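Local coordinates for Alpha/beta hydrolase fold protein (Ochrobactrum, PDB 4G9E) that hydrolyses the lactone ring of N-acyl homoserine lactones, signals of bacterial quorum sensing, and here holds the ring-opened product N-butanoyl-L-homoserine in its pocket, at residues G108-M111 with I112-P116; P128-R131 with E132-G135; E158-A161 with R162-C165; G247-P250 with F251-P255. All coordinates share one frame; numbering follows the deposited sequence. Where two conformers were deposited one is given.

Followed from the N terminus, the four contacts come strictly in series: each is a local contact along continuous chain, closing no large loop, and none nests within or crosses another. Contact 1 turns the chain out of helix 103-111 on its way to strand 120-124. Contact 2, in the segment after that strand, starts helix 134-137; Ile109 of contact 1 packs on its Pro128. Contact 3 is the last part of helix 154-165, and contact 4 links strand 241-243 to the helices that follow. Contacts 3 and 4 meet, with a probable hydrogen bond between Cys165 O and Arg252 NH1, and both touch the bound N-butanoyl-L-homoserine, whereas contact 1 lies across the chain's centre from them.

Contact 1 of 4, residues G108-M111 with I112-P116; sequences GIEM and IARYP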
loop_
_atom_site.group_PDB
_atom_site.type_symbol
_atom_site.label_atom_id
_atom_site.label_comp_id
_atom_site.label_asym_id
_atom_site.label_seq_id
_atom_site.Cartn_x
_atom_site.Cartn_y
_atom_site.Cartn_z
ATOM N N GLY A 108 -4.730 2.161 -3.164
ATOM C CA GLY A 108 -5.951 2.107 -2.378
ATOM C C GLY A 108 -6.874 3.290 -2.622
ATOM O O GLY A 108 -8.092 3.144 -2.704
ATOM N N ILE A 109 -6.290 4.479 -2.748
ATOM C CA ILE A 109 -7.073 5.669 -3.061
ATOM C C ILE A 109 -7.763 5.517 -4.430
ATOM O O ILE A 109 -8.947 5.836 -4.581
ATOM C CB ILE A 109 -6.201 6.948 -3.000
ATOM C CG1 ILE A 109 -5.707 7.200 -1.568
ATOM C CG2 ILE A 109 -6.976 8.157 -3.539
ATOM C CD1 ILE A 109 -4.639 8.274 -1.478
ATOM N N GLU A 110 -7.028 5.022 -5.424
ATOM C CA GLU A 110 -7.628 4.774 -6.730
ATOM C C GLU A 110 -8.654 3.627 -6.690
ATOM O O GLU A 110 -9.523 3.553 -7.552
ATOM C CB GLU A 110 -6.553 4.549 -7.797
ATOM C CG GLU A 110 -5.568 5.714 -7.969
ATOM C CD GLU A 110 -6.211 6.994 -8.487
ATOM O OE1 GLU A 110 -7.285 6.925 -9.117
ATOM O OE2 GLU A 110 -5.634 8.076 -8.250
ATOM N N MET A 111 -8.578 2.759 -5.683
ATOM C CA MET A 111 -9.572 1.700 -5.545
ATOM C C MET A 111 -10.908 2.189 -5.010
ATOM O O MET A 111 -11.908 1.499 -5.151
ATOM C CB MET A 111 -9.074 0.554 -4.666
ATOM C CG MET A 111 -8.049 -0.326 -5.321
ATOM S SD MET A 111 -7.533 -1.696 -4.266
ATOM C CE MET A 111 -8.977 -2.745 -4.294
ATOM N N ILE A 112 -10.940 3.361 -4.390
ATOM C CA ILE A 112 -12.186 3.831 -3.794
ATOM C C ILE A 112 -13.309 3.842 -4.831
ATOM O O ILE A 112 -14.420 3.390 -4.558
ATOM C CB ILE A 112 -12.012 5.201 -3.106
ATOM C CG1 ILE A 112 -11.083 5.069 -1.890
ATOM C CG2 ILE A 112 -13.361 5.787 -2.699
ATOM C CD1 ILE A 112 -10.688 6.386 -1.276
ATOM N N ALA A 113 -13.019 4.325 -6.034
ATOM C CA ALA A 113 -14.034 4.401 -7.078
ATOM C C ALA A 113 -14.380 3.042 -7.684
ATOM O O ALA A 113 -15.456 2.865 -8.245
ATOM C CB ALA A 113 -13.567 5.335 -8.171
ATOM N N ARG A 114 -13.454 2.099 -7.596
ATOM C CA ARG A 114 -13.561 0.812 -8.266
ATOM C C ARG A 114 -14.104 -0.307 -7.390
ATOM O O ARG A 114 -14.538 -1.334 -7.901
ATOM C CB ARG A 114 -12.182 0.400 -8.788
ATOM C CG ARG A 114 -11.638 1.337 -9.858
ATOM C CD ARG A 114 -10.195 0.999 -10.220
ATOM N NE ARG A 114 -9.804 1.715 -11.427
ATOM C CZ ARG A 114 -9.381 2.972 -11.461
ATOM N NH1 ARG A 114 -9.231 3.666 -10.343
ATOM N NH2 ARG A 114 -9.093 3.536 -12.627
ATOM N N TYR A 115 -14.052 -0.097 -6.076
ATOM C CA TYR A 115 -14.306 -1.135 -5.083
ATOM C C TYR A 115 -15.249 -0.529 -4.050
ATOM O O TYR A 115 -14.847 -0.191 -2.939
ATOM C CB TYR A 115 -12.971 -1.561 -4.469
ATOM C CG TYR A 115 -13.006 -2.813 -3.619
ATOM C CD1 TYR A 115 -13.278 -4.058 -4.176
ATOM C CD2 TYR A 115 -12.731 -2.756 -2.259
ATOM C CE1 TYR A 115 -13.307 -5.209 -3.396
ATOM C CE2 TYR A 115 -12.747 -3.905 -1.473
ATOM C CZ TYR A 115 -13.033 -5.124 -2.044
ATOM O OH TYR A 115 -13.045 -6.252 -1.257
ATOM N N PRO A 116 -16.521 -0.371 -4.441
ATOM C CA PRO A 116 -17.468 0.499 -3.740
ATOM C C PRO A 116 -17.877 0.024 -2.350
ATOM O O PRO A 116 -18.339 0.840 -1.561
ATOM C CB PRO A 116 -18.684 0.518 -4.683
ATOM C CG PRO A 116 -18.584 -0.757 -5.444
ATOM C CD PRO A 116 -17.112 -0.928 -5.673
HETATM O O HOH W 1 -10.991 6.388 -6.476
#
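Met111 O is shared by two backbone donors as the chain turns after helix 103-111: Arg114 N at 3.0 Å, and Tyr115 N, whose bond is weak because its N-H points well off the oxygen. One residue back, Glu110 O is taken by a side chain instead. Arg114 NH1 donates to it over 2.8 Å, with the oxygen lying in the guanidinium plane while the nitrogen stands above the plane of the carbonyl. Arginine suits this place because its chain, extended from CG to NE, is long enough to reach back along the turn, and its NE forms a salt bridge to Asp82 on helix 77-91. A leucine here would probably leave Glu110 O without this donor and take away the salt bridge to Asp82. Ile109 O, in turn, accepts from Ile112 N at 3.2 Å and from a water that accepts from Ala113 N, so one water bridges Ile109 O and Ala113 N. On the apolar side, the unbranched chain of Met111 bends at its last torsion (chi3 72°) and brings CE over one face of the Tyr115 ring, 4.1 Å from Tyr115 CG. Met111 also packs on Leu28 and Ile30 of strand 24-30. Tyr115 OH bonds to Ile93 O and Ala96 N, tying the turn to the segment that leads into strand 97-101.

Contact 2 of 4, residues P128-R131 with E132-G135; sequences PVAR and EEVG
Val129 and Glu133 run past each other in opposite directions, at 3.9 Å between Val129 CB and Glu133 CB, where a loop passes through a short 3-10 turn into helix 134-137. Glu133 holds the N-cap position of that helix, yet its carboxylate reaches back to the loop before it. Its CG stands beside the backbone N (chi1 -65°) and the chain is extended beyond, which carries OE1 to Ala130 N at 2.9 Å in a straight bond (164°), met from above the carboxylate plane. The return bond, from Glu133 N to Ala130 O, is nearly as straight, so residues 130 and 133 are joined twice. A glutamate has the length to span this distance, and its other oxygen, OE2, makes a salt bridge with Arg201. Alanine is fitting between the acids: its small methyl CB lies 3.5 Å from Glu132 OE2 and close to Glu133 OE1 as well. Arg131 and Glu132 behave differently, crossing at about a right angle with their flat groups 78° apart. They do not touch by charge; one water accepts from Arg131 NE and donates to Glu132 OE1, while Arg131 NH1 turns to Ser194 O and Glu132 OE2 to Arg201. Val134 continues the apolar line from Val129, CG2 to CG2 at 4.2 Å; the same Val134 methyl also lies near Arg131 O, and its side chain comes within about 6 Å of the bound N-butanoyl-L-homoserine. A second water donates to both Pro128 O and Glu133 OE1, standing 2.8 Å from Glu133 OE1.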
loop_
_atom_site.group_PDB
_atom_site.type_symbol
_atom_site.label_atom_id
_atom_site.label_comp_id
_atom_site.label_asym_id
_atom_site.label_seq_id
_atom_site.Cartn_x
_atom_site.Cartn_y
_atom_site.Cartn_z
ATOM N N PRO A 128 -1.707 11.916 0.120
ATOM C CA PRO A 128 -2.618 12.134 -1.007
ATOM C C PRO A 128 -2.262 13.471 -1.644
ATOM O O PRO A 128 -2.275 14.496 -0.965
ATOM C CB PRO A 128 -3.997 12.172 -0.336
ATOM C CG PRO A 128 -3.814 11.404 0.951
ATOM C CD PRO A 128 -2.429 11.806 1.398
ATOM N N VAL A 129 -1.885 13.447 -2.917
ATOM C CA VAL A 129 -1.440 14.644 -3.615
ATOM C C VAL A 129 -2.058 14.707 -4.992
ATOM O O VAL A 129 -2.219 13.686 -5.645
ATOM C CB VAL A 129 0.106 14.686 -3.788
ATOM C CG1 VAL A 129 0.790 15.024 -2.482
ATOM C CG2 VAL A 129 0.637 13.377 -4.366
ATOM N N ALA A 130 -2.418 15.913 -5.416
ATOM C CA ALA A 130 -2.685 16.175 -6.817
ATOM C C ALA A 130 -1.332 16.171 -7.520
ATOM O O ALA A 130 -0.292 16.313 -6.875
ATOM C CB ALA A 130 -3.361 17.518 -6.978
ATOM N N ARG A 131 -1.332 16.025 -8.840
ATOM C CA ARG A 131 -0.064 15.882 -9.540
ATOM C C ARG A 131 0.886 17.055 -9.282
ATOM O O ARG A 131 2.099 16.865 -9.201
ATOM C CB ARG A 131 -0.277 15.674 -11.040
ATOM C CG ARG A 131 -0.798 16.890 -11.774
ATOM C CD ARG A 131 -0.969 16.610 -13.247
ATOM N NE ARG A 131 -1.078 17.853 -13.986
ATOM C CZ ARG A 131 -1.039 17.934 -15.308
ATOM N NH1 ARG A 131 -0.909 16.836 -16.033
ATOM N NH2 ARG A 131 -1.130 19.115 -15.898
ATOM N N GLU A 132 0.348 18.263 -9.136
ATOM C CA GLU A 132 1.203 19.432 -8.939
ATOM C C GLU A 132 1.770 19.544 -7.516
ATOM O O GLU A 132 2.598 20.410 -7.239
ATOM C CB GLU A 132 0.481 20.725 -9.330
ATOM C CG GLU A 132 -0.624 21.175 -8.395
ATOM C CD GLU A 132 -1.958 20.476 -8.629
ATOM O OE1 GLU A 132 -2.057 19.596 -9.519
ATOM O OE2 GLU A 132 -2.917 20.824 -7.904
ATOM N N GLU A 133 1.335 18.652 -6.629
ATOM C CA GLU A 133 1.710 18.696 -5.220
ATOM C C GLU A 133 2.745 17.651 -4.848
ATOM O O GLU A 133 3.073 17.500 -3.678
ATOM C CB GLU A 133 0.473 18.497 -4.344
ATOM C CG GLU A 133 -0.535 19.612 -4.468
ATOM C CD GLU A 133 -1.843 19.311 -3.769
ATOM O OE1 GLU A 133 -2.160 18.124 -3.531
ATOM O OE2 GLU A 133 -2.571 20.279 -3.469
ATOM N N VAL A 134 3.259 16.919 -5.826
ATOM C CA VAL A 134 4.198 15.844 -5.526
ATOM C C VAL A 134 5.419 16.350 -4.746
ATOM O O VAL A 134 5.844 15.728 -3.768
ATOM C CB VAL A 134 4.610 15.079 -6.805
ATOM C CG1 VAL A 134 5.712 14.082 -6.504
ATOM C CG2 VAL A 134 3.393 14.371 -7.407
ATOM N N GLY A 135 5.954 17.497 -5.153
ATOM C CA GLY A 135 7.085 18.085 -4.461
ATOM C C GLY A 135 6.778 18.499 -3.032
ATOM O O GLY A 135 7.658 18.488 -2.176
HETATM O O HOH W 2 -3.316 17.064 -1.225
HETATM O O HOH W 3 -2.003 20.068 -12.152
#

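Contact 3 of 4, residues E158-A161 with R162-C165; sequences ESYA and RSTC. With C4L (N-butanoyl-L-homoserine), chain C.
Tyr160 extends across Thr164 toward the bound N-butanoyl-L-homoserine, and its atoms meet different partners on the way. From CB, CG stands opposite the backbone nitrogen (chi1 -160°), which sends the ring outward over the next helical turn. There Thr164 CG2 lies over one face, 3.7 Å from the Tyr160 ring centroid and 14° off the ring normal, a CH-pi contact reaching CE2 and CZ most closely. At the edge Tyr160 CE1 comes 3.5 Å from O3 of the ligand, and at the tip Tyr160 OH is hydrogen-bonded to that O3 at 2.8 Å; either hydroxyl could donate. A phenylalanine in its place would keep the ring face for the Thr164 methyl but would probably leave the ligand O3 without this partner. The setting is helix 154-165, inserted between strands 120-124 and 211-216, where alpha/beta hydrolases commonly carry their cap. Tyr160 O takes Thr164 N at 2.9 Å and Thr164 OG1 at 2.8 Å from opposite faces of its carbonyl plane. Threonine suits the site by offering both a hydroxyl for this backbone oxygen and a methyl for the ring. Farther from the pocket, Glu158 and Arg162 lie side by side one turn apart. They form a salt bridge, Arg162 NE donating to the anti lone pair of Glu158 OE2 at 2.8 Å, and a water joins Arg162 NH2 to the same carboxylate oxygen.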
loop_
_atom_site.group_PDB
_atom_site.type_symbol
_atom_site.label_atom_id
_atom_site.label_comp_id
_atom_site.label_asym_id
_atom_site.label_seq_id
_atom_site.Cartn_x
_atom_site.Cartn_y
_atom_site.Cartn_z
ATOM N N GLU A 158 20.195 -1.742 -2.669
ATOM C CA GLU A 158 20.407 -1.714 -1.231
ATOM C C GLU A 158 19.895 -0.422 -0.604
ATOM O O GLU A 158 19.206 -0.452 0.420
ATOM C CB GLU A 158 21.881 -1.914 -0.886
ATOM C CG GLU A 158 22.106 -1.815 0.605
ATOM C CD GLU A 158 23.487 -2.237 1.036
ATOM O OE1 GLU A 158 24.310 -2.618 0.176
ATOM O OE2 GLU A 158 23.743 -2.185 2.250
ATOM N N SER A 159 20.203 0.716 -1.222
ATOM C CA SER A 159 19.772 1.991 -0.664
ATOM C C SER A 159 18.253 2.087 -0.626
ATOM O O SER A 159 17.681 2.512 0.376
ATOM C CB SER A 159 20.352 3.170 -1.444
ATOM O OG SER A 159 20.266 4.362 -0.681
ATOM N N TYR A 160 17.603 1.694 -1.720
ATOM C CA TYR A 160 16.150 1.756 -1.778
ATOM C C TYR A 160 15.515 0.790 -0.782
ATOM O O TYR A 160 14.572 1.150 -0.082
ATOM C CB TYR A 160 15.629 1.496 -3.198
ATOM C CG TYR A 160 14.221 2.012 -3.409
ATOM C CD1 TYR A 160 13.954 3.373 -3.355
ATOM C CD2 TYR A 160 13.159 1.146 -3.644
ATOM C CE1 TYR A 160 12.680 3.860 -3.530
ATOM C CE2 TYR A 160 11.867 1.631 -3.829
ATOM C CZ TYR A 160 11.641 2.989 -3.766
ATOM O OH TYR A 160 10.371 3.485 -3.936
ATOM N N ALA A 161 16.024 -0.436 -0.728
ATOM C CA ALA A 161 15.495 -1.435 0.197
ATOM C C ALA A 161 15.634 -0.980 1.643
ATOM O O ALA A 161 14.703 -1.112 2.447
ATOM C CB ALA A 161 16.193 -2.767 -0.003
ATOM N N ARG A 162 16.805 -0.454 1.985
ATOM C CA ARG A 162 17.038 -0.027 3.358
ATOM C C ARG A 162 16.152 1.156 3.741
ATOM O O ARG A 162 15.603 1.191 4.835
ATOM C CB ARG A 162 18.515 0.298 3.583
ATOM C CG ARG A 162 19.405 -0.933 3.606
ATOM C CD ARG A 162 20.817 -0.586 4.038
ATOM N NE ARG A 162 21.687 -1.762 4.075
ATOM C CZ ARG A 162 21.750 -2.624 5.082
ATOM N NH1 ARG A 162 20.996 -2.444 6.157
ATOM N NH2 ARG A 162 22.570 -3.668 5.019
ATOM N N SER A 163 16.006 2.122 2.840
ATOM C CA SER A 163 15.231 3.317 3.160
ATOM C C SER A 163 13.725 3.048 3.195
ATOM O O SER A 163 13.015 3.583 4.041
ATOM C CB SER A 163 15.553 4.454 2.190
ATOM O OG SER A 163 15.274 4.078 0.855
ATOM N N THR A 164 13.231 2.219 2.282
ATOM C CA THR A 164 11.805 1.908 2.277
ATOM C C THR A 164 11.392 0.986 3.419
ATOM O O THR A 164 10.309 1.146 3.976
ATOM C CB THR A 164 11.314 1.299 0.940
ATOM O OG1 THR A 164 12.038 0.097 0.653
ATOM C CG2 THR A 164 11.440 2.298 -0.202
ATOM N N CYS A 165 12.244 0.032 3.778
ATOM C CA CYS A 165 11.839 -1.002 4.729
ATOM C C CYS A 165 12.242 -0.716 6.166
ATOM O O CYS A 165 11.619 -1.223 7.093
ATOM C CB CYS A 165 12.367 -2.369 4.297
ATOM S SG CYS A 165 11.651 -2.949 2.758
HETATM O O1 C4L C . 7.575 2.983 -0.850
HETATM C C4 C4L C . 6.937 3.375 -1.857
HETATM O O2 C4L C . 5.984 2.737 -2.359
HETATM C C3 C4L C . 7.341 4.666 -2.528
HETATM C C2 C4L C . 8.043 5.613 -1.546
HETATM C C1 C4L C . 8.871 6.672 -2.257
HETATM O O3 C4L C . 10.040 6.074 -2.839
HETATM N N1 C4L C . 6.194 5.381 -3.099
HETATM C C5 C4L C . 5.953 5.417 -4.413
HETATM O O4 C4L C . 6.669 4.877 -5.246
HETATM C C6 C4L C . 4.733 6.190 -4.860
HETATM C C7 C4L C . 5.114 7.113 -6.012
HETATM C C8 C4L C . 6.107 8.190 -5.594
HETATM O O HOH W 4 24.768 -4.558 3.335
#

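Contact 4 of 4, residues G247-P250 with F251-P255; sequences GHAP and FREAP. With C4L (N-butanoyl-L-homoserine), chain C.
Glu253 OE1 draws the turn together, taking Gly247 N at 2.8 Å and Ala249 N at 2.9 Å from opposite faces of its carboxylate plane. Glu253 was modelled in two conformers, so this grip belongs to the one described. Gly247 has backbone angles (-115°/-116°) that residues with a side chain rarely adopt. The packed heart is Ala249, the N-cap of helix 250-253. Its carbonyl oxygen accepts from Arg252 N and, in the carbonyl plane, from Glu253 N, both at 3.0 Å, and lies over one face of the Phe251 ring. Ala249 CB is 3.7 Å from Phe251 CE2, a snug fit for a small methyl. Pro250 opens the helix, where a residue lacking an N-H costs no helical bond, and Pro250 O receives Ala254 N at 2.9 Å. Phe251 packs edge-to-face with Trp101. The outer side is looser: Arg252 and Ala254 are partly exposed, and Pro255 hardly meets the first segment, although Arg252 is held by Pro168 O and Cys165 O. His248, at the other end, points its edge at the bound ligand: NE2 donates to O1 of N-butanoyl-L-homoserine at 2.8 Å (161°), and ND1 is hydrogen-bonded to Glu219 OE1. With Ser102 nearby, this is consistent with a Ser-His-Glu triad in which the histidine passes a proton during lactone opening.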
loop_
_atom_site.group_PDB
_atom_site.type_symbol
_atom_site.label_atom_id
_atom_site.label_comp_id
_atom_site.label_asym_id
_atom_site.label_seq_id
_atom_site.Cartn_x
_atom_site.Cartn_y
_atom_site.Cartn_z
ATOM N N GLY A 247 9.969 4.665 10.704
ATOM C CA GLY A 247 10.067 5.478 9.508
ATOM C C GLY A 247 8.988 5.137 8.501
ATOM O O GLY A 247 7.795 5.308 8.762
ATOM N N HIS A 248 9.410 4.643 7.343
ATOM C CA HIS A 248 8.497 4.400 6.236
ATOM C C HIS A 248 7.642 3.144 6.396
ATOM O O HIS A 248 6.634 3.013 5.709
ATOM C CB HIS A 248 9.298 4.275 4.942
ATOM C CG HIS A 248 8.479 4.362 3.689
ATOM N ND1 HIS A 248 7.576 5.378 3.442
ATOM C CD2 HIS A 248 8.485 3.588 2.578
ATOM C CE1 HIS A 248 7.052 5.216 2.237
ATOM N NE2 HIS A 248 7.588 4.140 1.693
ATOM N N ALA A 249 8.048 2.219 7.263
ATOM C CA ALA A 249 7.405 0.912 7.322
ATOM C C ALA A 249 7.068 0.519 8.760
ATOM O O ALA A 249 7.561 -0.493 9.267
ATOM C CB ALA A 249 8.287 -0.144 6.686
ATOM N N PRO A 250 6.209 1.303 9.429
ATOM C CA PRO A 250 5.956 1.031 10.849
ATOM C C PRO A 250 5.353 -0.348 11.119
ATOM O O PRO A 250 5.496 -0.850 12.228
ATOM C CB PRO A 250 4.995 2.149 11.261
ATOM C CG PRO A 250 4.405 2.656 9.954
ATOM C CD PRO A 250 5.525 2.522 8.967
ATOM N N PHE A 251 4.678 -0.939 10.137
ATOM C CA PHE A 251 4.098 -2.267 10.296
ATOM C C PHE A 251 5.156 -3.346 10.549
ATOM O O PHE A 251 4.837 -4.396 11.098
ATOM C CB PHE A 251 3.243 -2.620 9.075
ATOM C CG PHE A 251 4.020 -2.597 7.799
ATOM C CD1 PHE A 251 4.737 -3.715 7.405
ATOM C CD2 PHE A 251 4.099 -1.444 7.024
ATOM C CE1 PHE A 251 5.501 -3.696 6.259
ATOM C CE2 PHE A 251 4.878 -1.417 5.881
ATOM C CZ PHE A 251 5.574 -2.545 5.496
ATOM N N ARG A 252 6.407 -3.096 10.152
ATOM C CA ARG A 252 7.498 -4.024 10.465
ATOM C C ARG A 252 8.512 -3.444 11.461
ATOM O O ARG A 252 9.167 -4.191 12.185
ATOM C CB ARG A 252 8.203 -4.533 9.199
ATOM C CG ARG A 252 8.959 -3.469 8.409
ATOM C CD ARG A 252 9.502 -3.986 7.057
ATOM N NE ARG A 252 10.327 -5.180 7.233
ATOM C CZ ARG A 252 11.600 -5.157 7.617
ATOM N NH1 ARG A 252 12.212 -3.993 7.815
ATOM N NH2 ARG A 252 12.261 -6.295 7.803
ATOM N N GLU A 253 8.636 -2.119 11.495
ATOM C CA GLU A 253 9.574 -1.444 12.387
ATOM C C GLU A 253 9.048 -1.399 13.820
ATOM O O GLU A 253 9.821 -1.470 14.780
ATOM C CB GLU A 253 9.839 -0.020 11.888
ATOM C CG GLU A 253 10.571 0.060 10.551
ATOM C CD GLU A 253 10.586 1.465 9.964
ATOM O OE1 GLU A 253 9.507 2.056 9.766
ATOM O OE2 GLU A 253 11.686 1.984 9.691
ATOM N N ALA A 254 7.733 -1.265 13.953
ATOM C CA ALA A 254 7.080 -1.170 15.248
ATOM C C ALA A 254 5.766 -1.938 15.208
ATOM O O ALA A 254 4.690 -1.346 15.316
ATOM C CB ALA A 254 6.824 0.278 15.589
ATOM N N PRO A 255 5.836 -3.265 15.024
ATOM C CA PRO A 255 4.586 -3.988 14.755
ATOM C C PRO A 255 3.519 -3.890 15.839
ATOM O O PRO A 255 2.346 -3.766 15.498
ATOM C CB PRO A 255 5.040 -5.437 14.566
ATOM C CG PRO A 255 6.472 -5.322 14.125
ATOM C CD PRO A 255 7.017 -4.135 14.880
HETATM O O1 C4L C . 7.575 2.983 -0.850
HETATM C C4 C4L C . 6.937 3.375 -1.857
HETATM O O2 C4L C . 5.984 2.737 -2.359
HETATM C C3 C4L C . 7.341 4.666 -2.528
HETATM C C2 C4L C . 8.043 5.613 -1.546
HETATM C C1 C4L C . 8.871 6.672 -2.257
HETATM O O3 C4L C . 10.040 6.074 -2.839
HETATM N N1 C4L C . 6.194 5.381 -3.099
HETATM C C5 C4L C . 5.953 5.417 -4.413
HETATM O O4 C4L C . 6.669 4.877 -5.246
HETATM C C6 C4L C . 4.733 6.190 -4.860
HETATM C C7 C4L C . 5.114 7.113 -6.012
HETATM C C8 C4L C . 6.107 8.190 -5.594
#